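Excinuclease ABC, subunit A. (Deinococcus radiodurans, PDB 2VF7) binds DNA and hydrolyses ATP as a zinc-containing UvrA-family ABC protein, and probably helps to recognise damaged DNA for excision repair. Local coordinates at residues A[128-134]-A[298-304]; A[602-606]-A[739-743]; A[714-718]-A[771-775]. The protein carries 1 engineered substitution. One frame throughout, in Å; residues are numbered along the deposited sequence. Where two conformers were deposited one is given.

Interaction 1 stands apart from the others, on the opposite side of the chain's centre and with centres about 57 and 61 Å from theirs: a surface contact between two loops near a zinc site, held by two backbone bonds, one side-chain amide bond and valine-tyrosine packing. Interactions 2 and 3 are partly buried helix contacts within one ABC ATPase region, their centres about 13 Å apart. They share no helix, yet they touch, through Leu714 on Met602, Thr606 and Ala742, and Leu741 on Leu772. Their chemistry differs as well. Between 602-606 and 739-743 only side-chain packing acts, whereas between 714-718 and 771-775 an arginine also binds the carbonyl end of a helix.

Interaction 1. Residues A[128-134]-A[298-304]; sequences GDYPPGQ and EALNVTF
Asp129 and Thr303 form a single antiparallel bridge of the hydrogen-bonded kind, with CA atoms 5.0 Å apart, where two loops run past each other. Asp129 N donates to Thr303 O at 3.0 Å, and Thr303 N answers with a nearly straight bond (171°) of 3.2 Å to Asp129 O. Next to the bridge, Val302 lies against Tyr130. Its CG2 is 3.9 Å from the ring centroid, over the face, in a CH-pi contact, while CG1 touches CE1 of the same ring at 3.7 Å; a beta-branched residue can cover both centre and rim in this way. The phenol OH of Tyr130 is hydrogen-bonded to Val137 N, which ties down the far end of the ring. Further along, about 12 Å from a bound zinc ion, the Glu298 side chain is crossed by Gln134, whose NE2 gives a bent bond of 3.1 Å to Glu298 O. Gln134 OE1 and Glu298 OE1, both acceptors, come close without bonding. Pro131 adds an apolar touch, CG to Asn301 CB at 3.5 Å. The loops after helix 116-127 and before helix 309-314 are thus joined by two backbone bonds, one side-chain amide bond and a buried valine shielded by an aromatic ring.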
ATOM      1  N   GLY A 128      29.843  22.301   2.703  1.00 58.76           N
ATOM      2  CA  GLY A 128      30.704  21.899   3.821  1.00 59.28           C
ATOM      3  C   GLY A 128      32.199  21.954   3.533  1.00 59.71           C
ATOM      4  O   GLY A 128      32.625  22.006   2.372  1.00 59.83           O
ATOM      5  N   ASP A 129      32.994  21.920   4.603  1.00 59.97           N
ATOM      6  CA  ASP A 129      34.445  22.094   4.514  1.00 60.11           C
ATOM      7  C   ASP A 129      35.220  20.790   4.302  1.00 60.38           C
ATOM      8  O   ASP A 129      35.603  20.106   5.258  1.00 60.43           O
ATOM      9  CB  ASP A 129      34.970  22.862   5.732  1.00 59.99           C
ATOM     10  CG  ASP A 129      34.369  24.270   5.832  1.00 59.86           C
ATOM     11  OD1 ASP A 129      34.901  25.198   5.151  1.00 59.39           O
ATOM     12  OD2 ASP A 129      33.356  24.441   6.576  1.00 59.28           O
ATOM     13  N   TYR A 130      35.444  20.470   3.030  1.00 60.79           N
ATOM     14  CA  TYR A 130      36.277  19.343   2.606  1.00 61.14           C
ATOM     15  C   TYR A 130      37.766  19.534   2.954  1.00 61.86           C
ATOM     16  O   TYR A 130      38.242  20.680   3.059  1.00 61.84           O
ATOM     17  CB  TYR A 130      36.158  19.171   1.088  1.00 60.88           C
ATOM     18  CG  TYR A 130      34.847  18.603   0.603  1.00 60.28           C
ATOM     19  CD1 TYR A 130      33.653  19.321   0.738  1.00 60.17           C
ATOM     20  CD2 TYR A 130      34.805  17.353  -0.019  1.00 60.06           C
ATOM     21  CE1 TYR A 130      32.444  18.797   0.285  1.00 60.54           C
ATOM     22  CE2 TYR A 130      33.605  16.816  -0.478  1.00 60.11           C
ATOM     23  CZ  TYR A 130      32.429  17.542  -0.322  1.00 60.53           C
ATOM     24  OH  TYR A 130      31.241  17.015  -0.778  1.00 60.38           O
ATOM     25  N   PRO A 131      38.508  18.413   3.131  1.00 62.47           N
ATOM     26  CA  PRO A 131      39.974  18.400   3.179  1.00 62.96           C
ATOM     27  C   PRO A 131      40.630  19.231   2.056  1.00 63.62           C
ATOM     28  O   PRO A 131      39.931  19.680   1.140  1.00 63.55           O
ATOM     29  CB  PRO A 131      40.294  16.914   3.000  1.00 62.88           C
ATOM     30  CG  PRO A 131      39.188  16.240   3.669  1.00 62.42           C
ATOM     31  CD  PRO A 131      37.965  17.055   3.343  1.00 62.38           C
ATOM     32  N   PRO A 132      41.970  19.424   2.114  1.00 64.25           N
ATOM     33  CA  PRO A 132      42.698  20.262   1.149  1.00 64.70           C
ATOM     34  C   PRO A 132      42.213  20.115  -0.299  1.00 65.14           C
ATOM     35  O   PRO A 132      42.053  21.122  -0.997  1.00 65.17           O
ATOM     36  CB  PRO A 132      44.155  19.778   1.288  1.00 64.77           C
ATOM     37  CG  PRO A 132      44.109  18.586   2.257  1.00 64.42           C
ATOM     38  CD  PRO A 132      42.901  18.833   3.091  1.00 64.34           C
ATOM     39  N   GLY A 133      41.983  18.875  -0.732  1.00 65.54           N
ATOM     40  CA  GLY A 133      41.398  18.581  -2.039  1.00 66.09           C
ATOM     41  C   GLY A 133      40.883  17.155  -2.080  1.00 66.56           C
ATOM     42  O   GLY A 133      41.651  16.235  -2.353  1.00 66.43           O
ATOM     43  N   GLN A 134      39.585  16.974  -1.807  1.00 67.13           N
ATOM     44  CA  GLN A 134      38.979  15.633  -1.696  1.00 67.73           C
ATOM     45  C   GLN A 134      37.968  15.269  -2.804  1.00 68.03           C
ATOM     46  O   GLN A 134      37.712  14.084  -3.045  1.00 67.94           O
ATOM     47  CB  GLN A 134      38.335  15.439  -0.317  1.00 67.77           C
ATOM     48  CG  GLN A 134      38.226  13.975   0.110  1.00 68.03           C
ATOM     49  CD  GLN A 134      36.890  13.628   0.747  1.00 68.46           C
ATOM     50  OE1 GLN A 134      36.185  12.729   0.280  1.00 68.34           O
ATOM     51  NE2 GLN A 134      36.534  14.335   1.815  1.00 68.94           N
ATOM     52  N   GLU A 298      35.588   9.080   4.505  1.00 65.74           N
ATOM     53  CA  GLU A 298      35.708  10.174   3.549  1.00 65.46           C
ATOM     54  C   GLU A 298      34.543  11.163   3.655  1.00 65.00           C
ATOM     55  O   GLU A 298      34.721  12.371   3.473  1.00 65.22           O
ATOM     56  CB  GLU A 298      35.908   9.639   2.120  1.00 65.65           C
ATOM     57  CG  GLU A 298      34.988   8.491   1.693  1.00 66.01           C
ATOM     58  CD  GLU A 298      34.096   8.853   0.511  1.00 66.73           C
ATOM     59  OE1 GLU A 298      34.318   9.924  -0.107  1.00 66.72           O
ATOM     60  OE2 GLU A 298      33.183   8.058   0.189  1.00 66.07           O
ATOM     61  N   ALA A 299      33.359  10.646   3.968  1.00 64.37           N
ATOM     62  CA  ALA A 299      32.210  11.482   4.319  1.00 63.66           C
ATOM     63  C   ALA A 299      32.402  12.116   5.701  1.00 63.19           C
ATOM     64  O   ALA A 299      31.791  13.141   6.014  1.00 63.27           O
ATOM     65  CB  ALA A 299      30.924  10.664   4.274  1.00 63.73           C
ATOM     66  N   LEU A 300      33.263  11.501   6.510  1.00 62.55           N
ATOM     67  CA  LEU A 300      33.532  11.927   7.885  1.00 61.81           C
ATOM     68  C   LEU A 300      34.593  13.026   7.938  1.00 61.39           C
ATOM     69  O   LEU A 300      34.730  13.727   8.948  1.00 61.29           O
ATOM     70  CB  LEU A 300      33.964  10.716   8.722  1.00 62.00           C
ATOM     71  CG  LEU A 300      33.851  10.695  10.253  1.00 62.15           C
ATOM     72  CD1 LEU A 300      33.742   9.257  10.727  1.00 61.51           C
ATOM     73  CD2 LEU A 300      35.044  11.379  10.934  1.00 62.51           C
ATOM     74  N   ASN A 301      35.341  13.177   6.847  1.00 60.85           N
ATOM     75  CA  ASN A 301      36.323  14.267   6.724  1.00 60.17           C
ATOM     76  C   ASN A 301      35.681  15.622   6.444  1.00 59.82           C
ATOM     77  O   ASN A 301      36.221  16.665   6.834  1.00 59.90           O
ATOM     78  CB  ASN A 301      37.358  13.946   5.650  1.00 59.88           C
ATOM     79  CG  ASN A 301      38.187  12.724   5.985  1.00 59.76           C
ATOM     80  OD1 ASN A 301      38.422  12.407   7.154  1.00 59.20           O
ATOM     81  ND2 ASN A 301      38.636  12.024   4.954  1.00 59.97           N
ATOM     82  N   VAL A 302      34.532  15.593   5.767  1.00 59.32           N
ATOM     83  CA  VAL A 302      33.755  16.795   5.443  1.00 58.84           C
ATOM     84  C   VAL A 302      33.090  17.360   6.698  1.00 58.50           C
ATOM     85  O   VAL A 302      32.234  16.715   7.297  1.00 58.74           O
ATOM     86  CB  VAL A 302      32.677  16.504   4.366  1.00 58.82           C
ATOM     87  CG1 VAL A 302      32.036  17.806   3.872  1.00 58.72           C
ATOM     88  CG2 VAL A 302      33.270  15.702   3.199  1.00 58.73           C
ATOM     89  N   THR A 303      33.481  18.571   7.077  1.00 58.14           N
ATOM     90  CA  THR A 303      33.089  19.154   8.359  1.00 57.87           C
ATOM     91  C   THR A 303      32.080  20.320   8.202  1.00 57.68           C
ATOM     92  O   THR A 303      31.723  20.690   7.079  1.00 57.90           O
ATOM     93  CB  THR A 303      34.366  19.583   9.164  1.00 57.99           C
ATOM     94  OG1 THR A 303      34.119  19.507  10.573  1.00 58.19           O
ATOM     95  CG2 THR A 303      34.853  20.998   8.785  1.00 57.77           C
ATOM     96  N   PHE A 304      31.605  20.859   9.328  1.00 57.10           N
ATOM     97  CA  PHE A 304      30.855  22.121   9.375  1.00 56.45           C
ATOM     98  C   PHE A 304      30.864  22.677  10.799  1.00 56.11           C
ATOM     99  O   PHE A 304      30.558  21.959  11.750  1.00 55.94           O
ATOM    100  CB  PHE A 304      29.418  21.952   8.874  1.00 56.37           C
ATOM    101  CG  PHE A 304      28.656  23.252   8.750  1.00 56.77           C
ATOM    102  CD1 PHE A 304      28.648  23.959   7.552  1.00 55.99           C
ATOM    103  CD2 PHE A 304      27.932  23.765   9.829  1.00 56.97           C
ATOM    104  CE1 PHE A 304      27.941  25.152   7.434  1.00 55.97           C
ATOM    105  CE2 PHE A 304      27.228  24.963   9.716  1.00 56.04           C
ATOM    106  CZ  PHE A 304      27.232  25.653   8.520  1.00 56.21           C
TER

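Interaction 2. Residues A[602-606]-A[739-743]; sequences MATYT and IKLAT
The ring of Tyr605 meets Thr743 edge-on: the hydroxyl oxygen OG1 of Thr743 lies in the ring plane, 3.6 Å from Tyr605 CD2 and almost as near CE2. Lys740 CG and Ile739 CG2 approach the same ring obliquely, the lysine methylene coming within 3.5 Å of Tyr605 OH. With CG anti to the backbone N (chi1 -168°), Tyr605 swings its ring out of helix 602-605 across the side of helix 733-743, where its flat shape can meet three residues at once. Lysine suits its place because its aliphatic stem packs on the phenol end while NZ goes on to a salt bridge with Asp590.

Thr606 comes to Thr743 by its methyl CG2, 4.2 Å from Thr743 OG1, the two crossing at about a right angle. Each hydroxyl turns back to the carbonyl four residues earlier in its own segment. Thr743 OG1 donates to Ile739 O at 2.7 Å, and that carbonyl also accepts from Thr743 N, the two donors arriving from opposite faces of its plane. Thr606 OG1 donates to Met602 O at 2.8 Å. Since the Thr743 proton is spent in this way, the side of OG1 turned to the ring is likely to be electron-rich and well matched to the C-H edge of the tyrosine.

The apolar end of the contact is Met602 CG against Ile739 CD1, 3.6 Å apart. Both residues are buried, and Leu719 packs on both of them. The side chain of Met602 lies about 9 Å from a bound ADP, and helix 733-743 begins within the LSGGE signature motif of ABC ATPases. No hydrogen bond links the two segments. They are therefore joined by shape and by van der Waals contact, their threonine hydroxyls already bonded within their own segments.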
ATOM      1  N   MET A 602      -7.799  -7.453  31.348  1.00 62.06           N
ATOM      2  CA  MET A 602      -7.938  -7.248  32.805  1.00 62.57           C
ATOM      3  C   MET A 602      -8.034  -8.576  33.536  1.00 61.61           C
ATOM      4  O   MET A 602      -7.383  -8.769  34.574  1.00 61.11           O
ATOM      5  CB  MET A 602      -9.214  -6.482  33.142  1.00 63.08           C
ATOM      6  CG  MET A 602      -9.098  -4.972  33.211  1.00 63.54           C
ATOM      7  SD  MET A 602     -10.763  -4.270  33.039  1.00 64.35           S
ATOM      8  CE  MET A 602     -10.560  -2.772  33.962  1.00 65.37           C
ATOM      9  N   ALA A 603      -8.863  -9.473  32.996  1.00 60.14           N
ATOM     10  CA  ALA A 603      -9.235 -10.720  33.677  1.00 60.35           C
ATOM     11  C   ALA A 603      -8.028 -11.513  34.135  1.00 60.43           C
ATOM     12  O   ALA A 603      -8.010 -12.139  35.192  1.00 61.54           O
ATOM     13  CB  ALA A 603     -10.082 -11.588  32.769  1.00 59.65           C
ATOM     14  N   THR A 604      -7.008 -11.470  33.308  1.00 60.03           N
ATOM     15  CA  THR A 604      -5.849 -12.306  33.469  1.00 59.17           C
ATOM     16  C   THR A 604      -4.683 -11.519  34.088  1.00 58.90           C
ATOM     17  O   THR A 604      -3.835 -12.113  34.737  1.00 59.41           O
ATOM     18  CB  THR A 604      -5.542 -12.920  32.109  1.00 59.19           C
ATOM     19  OG1 THR A 604      -4.944 -14.197  32.289  1.00 60.53           O
ATOM     20  CG2 THR A 604      -4.705 -11.981  31.207  1.00 57.29           C
ATOM     21  N   TYR A 605      -4.681 -10.185  33.914  1.00 57.79           N
ATOM     22  CA  TYR A 605      -3.668  -9.295  34.495  1.00 56.97           C
ATOM     23  C   TYR A 605      -3.884  -9.059  36.008  1.00 56.90           C
ATOM     24  O   TYR A 605      -2.919  -8.846  36.770  1.00 55.84           O
ATOM     25  CB  TYR A 605      -3.608  -7.933  33.749  1.00 55.86           C
ATOM     26  CG  TYR A 605      -2.381  -7.103  34.135  1.00 56.10           C
ATOM     27  CD1 TYR A 605      -1.168  -7.242  33.442  1.00 55.32           C
ATOM     28  CD2 TYR A 605      -2.413  -6.214  35.225  1.00 54.79           C
ATOM     29  CE1 TYR A 605      -0.039  -6.501  33.808  1.00 52.77           C
ATOM     30  CE2 TYR A 605      -1.288  -5.491  35.598  1.00 52.83           C
ATOM     31  CZ  TYR A 605      -0.109  -5.643  34.884  1.00 53.30           C
ATOM     32  OH  TYR A 605       1.012  -4.922  35.248  1.00 55.78           O
ATOM     33  N   THR A 606      -5.153  -9.054  36.418  1.00 56.70           N
ATOM     34  CA  THR A 606      -5.514  -8.897  37.820  1.00 57.31           C
ATOM     35  C   THR A 606      -5.281 -10.207  38.588  1.00 57.75           C
ATOM     36  O   THR A 606      -4.949 -10.189  39.769  1.00 58.07           O
ATOM     37  CB  THR A 606      -6.957  -8.439  37.991  1.00 56.99           C
ATOM     38  OG1 THR A 606      -7.810  -9.337  37.283  1.00 58.25           O
ATOM     39  CG2 THR A 606      -7.154  -7.051  37.445  1.00 56.01           C
ATOM     40  N   ILE A 739      -5.338   0.161  35.417  1.00 51.40           N
ATOM     41  CA  ILE A 739      -5.460  -1.289  35.661  1.00 51.44           C
ATOM     42  C   ILE A 739      -4.281  -1.774  36.523  1.00 51.82           C
ATOM     43  O   ILE A 739      -4.466  -2.545  37.472  1.00 51.59           O
ATOM     44  CB  ILE A 739      -5.524  -2.097  34.323  1.00 51.55           C
ATOM     45  CG1 ILE A 739      -6.646  -1.580  33.415  1.00 51.53           C
ATOM     46  CG2 ILE A 739      -5.684  -3.594  34.551  1.00 48.84           C
ATOM     47  CD1 ILE A 739      -6.807  -2.368  32.120  1.00 51.26           C
ATOM     48  N   LYS A 740      -3.080  -1.294  36.186  1.00 52.19           N
ATOM     49  CA  LYS A 740      -1.847  -1.644  36.889  1.00 52.36           C
ATOM     50  C   LYS A 740      -1.879  -1.128  38.305  1.00 52.61           C
ATOM     51  O   LYS A 740      -1.405  -1.793  39.224  1.00 52.92           O
ATOM     52  CB  LYS A 740      -0.634  -1.032  36.191  1.00 52.57           C
ATOM     53  CG  LYS A 740      -0.253  -1.660  34.858  1.00 52.83           C
ATOM     54  CD  LYS A 740       0.661  -0.698  34.144  1.00 54.01           C
ATOM     55  CE  LYS A 740       0.764  -1.012  32.694  1.00 53.10           C
ATOM     56  NZ  LYS A 740       1.953  -1.844  32.430  1.00 54.45           N
ATOM     57  N   LEU A 741      -2.412   0.081  38.463  1.00 52.64           N
ATOM     58  CA  LEU A 741      -2.604   0.706  39.763  1.00 52.48           C
ATOM     59  C   LEU A 741      -3.557  -0.091  40.639  1.00 52.64           C
ATOM     60  O   LEU A 741      -3.268  -0.300  41.812  1.00 53.05           O
ATOM     61  CB  LEU A 741      -3.132   2.128  39.593  1.00 52.40           C
ATOM     62  CG  LEU A 741      -3.185   3.086  40.785  1.00 52.69           C
ATOM     63  CD1 LEU A 741      -1.855   3.116  41.537  1.00 52.55           C
ATOM     64  CD2 LEU A 741      -3.583   4.499  40.324  1.00 52.54           C
ATOM     65  N   ALA A 742      -4.685  -0.523  40.076  1.00 52.54           N
ATOM     66  CA  ALA A 742      -5.708  -1.244  40.834  1.00 53.18           C
ATOM     67  C   ALA A 742      -5.196  -2.598  41.302  1.00 53.94           C
ATOM     68  O   ALA A 742      -5.520  -3.051  42.407  1.00 53.67           O
ATOM     69  CB  ALA A 742      -6.980  -1.394  40.028  1.00 52.43           C
ATOM     70  N   THR A 743      -4.375  -3.223  40.456  1.00 55.19           N
ATOM     71  CA  THR A 743      -3.697  -4.475  40.785  1.00 55.95           C
ATOM     72  C   THR A 743      -2.804  -4.286  42.010  1.00 56.72           C
ATOM     73  O   THR A 743      -2.663  -5.198  42.823  1.00 56.50           O
ATOM     74  CB  THR A 743      -2.878  -5.008  39.587  1.00 55.78           C
ATOM     75  OG1 THR A 743      -3.686  -4.968  38.404  1.00 56.98           O
ATOM     76  CG2 THR A 743      -2.437  -6.440  39.815  1.00 55.58           C
TER

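Interaction 3. Residues A[714-718]-A[771-775]; sequences LREVG and RLQRQ
Glu716 O, at the end of helix 705-716, receives a hydrogen bond of 3.0 Å from Arg771 NH1, while Gln775 NE2 stands close by at an angle too poor for a bond. The oxygen lies in the guanidinium plane, at its edge, but the C=O...NH1 angle is only 94°, with NH1 above the carbonyl plane and not on a lone pair. Arg715 O is found over a face of the same guanidinium, 3.2 Å from NH1, without bonding to it. A bend at chi3 (-113°) in the Arg771 chain carries the group over the helix end, and Arg771 CD rests on Gly718 CA at 3.8 Å.

That glycine, about 11 Å from a bound ADP, completes a Schellman motif: its phi is positive, and a CB there would jam against the preceding carbonyl O. Gln775 folds its amide back so that NE2 donates to Arg771 O at 2.9 Å, in the carbonyl plane, which fixes the amide beside Glu716. On the apolar side of the contact Val717 CG2 meets Leu772 CD2 at 3.8 Å, two buried side chains lying alongside each other. A leucine in place of Arg771 would probably leave Glu716 O without this hydrogen bond and the helix end without the positive charge that Arg771 lays over it. Between helices 705-716 and 766-781 of the ABC ATPase region, the steep approach suggests that attraction between cation and negative helix end counts for as much as a directed bond.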
ATOM      1  N   LEU A 714     -10.833  -2.054  40.530  1.00 55.18           N
ATOM      2  CA  LEU A 714     -11.028  -1.610  39.150  1.00 55.00           C
ATOM      3  C   LEU A 714     -12.203  -0.675  39.016  1.00 55.39           C
ATOM      4  O   LEU A 714     -12.240   0.161  38.127  1.00 55.65           O
ATOM      5  CB  LEU A 714     -11.228  -2.797  38.238  1.00 54.15           C
ATOM      6  CG  LEU A 714      -9.985  -3.633  38.013  1.00 53.41           C
ATOM      7  CD1 LEU A 714     -10.406  -4.926  37.340  1.00 50.92           C
ATOM      8  CD2 LEU A 714      -8.955  -2.864  37.150  1.00 50.55           C
ATOM      9  N   ARG A 715     -13.166  -0.815  39.912  1.00 56.39           N
ATOM     10  CA  ARG A 715     -14.383  -0.018  39.845  1.00 57.00           C
ATOM     11  C   ARG A 715     -14.140   1.325  40.491  1.00 57.00           C
ATOM     12  O   ARG A 715     -14.450   2.360  39.901  1.00 57.46           O
ATOM     13  CB  ARG A 715     -15.546  -0.763  40.494  1.00 57.02           C
ATOM     14  CG  ARG A 715     -16.874  -0.518  39.828  1.00 58.07           C
ATOM     15  CD  ARG A 715     -17.971  -1.418  40.404  1.00 60.41           C
ATOM     16  NE  ARG A 715     -19.250  -0.715  40.501  1.00 61.68           N
ATOM     17  CZ  ARG A 715     -19.576   0.120  41.487  1.00 63.57           C
ATOM     18  NH1 ARG A 715     -18.723   0.365  42.473  1.00 64.78           N
ATOM     19  NH2 ARG A 715     -20.761   0.716  41.492  1.00 64.42           N
ATOM     20  N   GLU A 716     -13.549   1.293  41.688  1.00 57.26           N
ATOM     21  CA  GLU A 716     -13.107   2.483  42.426  1.00 57.01           C
ATOM     22  C   GLU A 716     -12.217   3.439  41.615  1.00 56.95           C
ATOM     23  O   GLU A 716     -12.194   4.654  41.861  1.00 57.50           O
ATOM     24  CB  GLU A 716     -12.347   2.060  43.694  1.00 56.79           C
ATOM     25  CG  GLU A 716     -13.229   1.752  44.896  1.00 57.15           C
ATOM     26  CD  GLU A 716     -12.464   1.116  46.060  0.80 57.64           C
ATOM     27  OE1 GLU A 716     -11.882   0.020  45.885  0.80 57.34           O
ATOM     28  OE2 GLU A 716     -12.463   1.713  47.166  0.80 60.30           O
ATOM     29  N   VAL A 717     -11.472   2.888  40.667  1.00 56.49           N
ATOM     30  CA  VAL A 717     -10.433   3.642  39.969  1.00 56.07           C
ATOM     31  C   VAL A 717     -10.968   4.210  38.620  1.00 56.06           C
ATOM     32  O   VAL A 717     -10.279   4.959  37.913  1.00 56.22           O
ATOM     33  CB  VAL A 717      -9.114   2.779  39.881  1.00 55.72           C
ATOM     34  CG1 VAL A 717      -8.926   2.101  38.520  1.00 54.57           C
ATOM     35  CG2 VAL A 717      -7.911   3.585  40.290  1.00 56.42           C
ATOM     36  N   GLY A 718     -12.216   3.850  38.300  1.00 55.87           N
ATOM     37  CA  GLY A 718     -12.985   4.468  37.219  1.00 55.43           C
ATOM     38  C   GLY A 718     -13.251   3.625  35.980  1.00 55.42           C
ATOM     39  O   GLY A 718     -13.767   4.148  34.988  1.00 56.20           O
ATOM     40  N   ARG A 771     -12.033  11.411  41.331  1.00 63.55           N
ATOM     41  CA  ARG A 771     -12.180  10.000  41.710  1.00 63.43           C
ATOM     42  C   ARG A 771     -10.830   9.270  41.823  1.00 63.02           C
ATOM     43  O   ARG A 771     -10.672   8.379  42.663  1.00 63.49           O
ATOM     44  CB  ARG A 771     -13.103   9.267  40.718  1.00 63.64           C
ATOM     45  CG  ARG A 771     -13.495   7.821  41.109  1.00 64.41           C
ATOM     46  CD  ARG A 771     -13.926   6.961  39.889  1.00 64.28           C
ATOM     47  NE  ARG A 771     -15.345   6.582  39.891  1.00 67.50           N
ATOM     48  CZ  ARG A 771     -15.882   5.633  40.670  1.00 68.83           C
ATOM     49  NH1 ARG A 771     -15.132   4.973  41.549  1.00 69.98           N
ATOM     50  NH2 ARG A 771     -17.179   5.350  40.595  1.00 67.46           N
ATOM     51  N   LEU A 772      -9.863   9.634  40.983  1.00 62.13           N
ATOM     52  CA  LEU A 772      -8.533   9.021  41.033  1.00 61.69           C
ATOM     53  C   LEU A 772      -7.753   9.457  42.286  1.00 61.23           C
ATOM     54  O   LEU A 772      -7.110   8.638  42.950  1.00 60.63           O
ATOM     55  CB  LEU A 772      -7.736   9.357  39.756  1.00 62.13           C
ATOM     56  CG  LEU A 772      -6.453   8.610  39.340  1.00 62.02           C
ATOM     57  CD1 LEU A 772      -5.232   9.076  40.112  1.00 62.71           C
ATOM     58  CD2 LEU A 772      -6.614   7.087  39.427  1.00 62.20           C
ATOM     59  N   GLN A 773      -7.821  10.754  42.586  1.00 60.52           N
ATOM     60  CA  GLN A 773      -7.120  11.365  43.716  1.00 59.94           C
ATOM     61  C   GLN A 773      -7.527  10.794  45.096  1.00 58.98           C
ATOM     62  O   GLN A 773      -6.691  10.703  46.001  1.00 59.00           O
ATOM     63  CB  GLN A 773      -7.308  12.886  43.668  1.00 59.96           C
ATOM     64  CG  GLN A 773      -6.363  13.677  44.566  1.00 62.33           C
ATOM     65  CD  GLN A 773      -5.048  14.066  43.889  1.00 64.19           C
ATOM     66  OE1 GLN A 773      -3.968  13.635  44.308  1.00 65.37           O
ATOM     67  NE2 GLN A 773      -5.134  14.909  42.864  1.00 64.39           N
ATOM     68  N   ARG A 774      -8.796  10.416  45.251  1.00 57.71           N
ATOM     69  CA  ARG A 774      -9.275   9.773  46.480  1.00 56.88           C
ATOM     70  C   ARG A 774      -8.599   8.429  46.725  1.00 56.35           C
ATOM     71  O   ARG A 774      -8.412   8.017  47.872  1.00 56.44           O
ATOM     72  CB  ARG A 774     -10.784   9.544  46.436  1.00 56.76           C
ATOM     73  CG  ARG A 774     -11.614  10.798  46.290  1.00 57.87           C
ATOM     74  CD  ARG A 774     -13.058  10.553  46.719  1.00 59.05           C
ATOM     75  NE  ARG A 774     -13.877   9.903  45.693  1.00 59.69           N
ATOM     76  CZ  ARG A 774     -14.557  10.548  44.744  1.00 60.44           C
ATOM     77  NH1 ARG A 774     -14.512  11.878  44.670  1.00 60.09           N
ATOM     78  NH2 ARG A 774     -15.275   9.858  43.855  1.00 60.27           N
ATOM     79  N   GLN A 775      -8.262   7.729  45.648  1.00 55.71           N
ATOM     80  CA  GLN A 775      -7.614   6.431  45.780  1.00 55.38           C
ATOM     81  C   GLN A 775      -6.132   6.609  46.125  1.00 54.79           C
ATOM     82  O   GLN A 775      -5.560   5.800  46.863  1.00 54.54           O
ATOM     83  CB  GLN A 775      -7.802   5.552  44.524  1.00 55.62           C
ATOM     84  CG  GLN A 775      -9.164   5.666  43.792  1.00 56.03           C
ATOM     85  CD  GLN A 775     -10.392   5.440  44.676  1.00 57.75           C
ATOM     86  OE1 GLN A 775     -10.417   4.551  45.545  1.00 57.33           O
ATOM     87  NE2 GLN A 775     -11.435   6.241  44.436  1.00 57.74           N
TER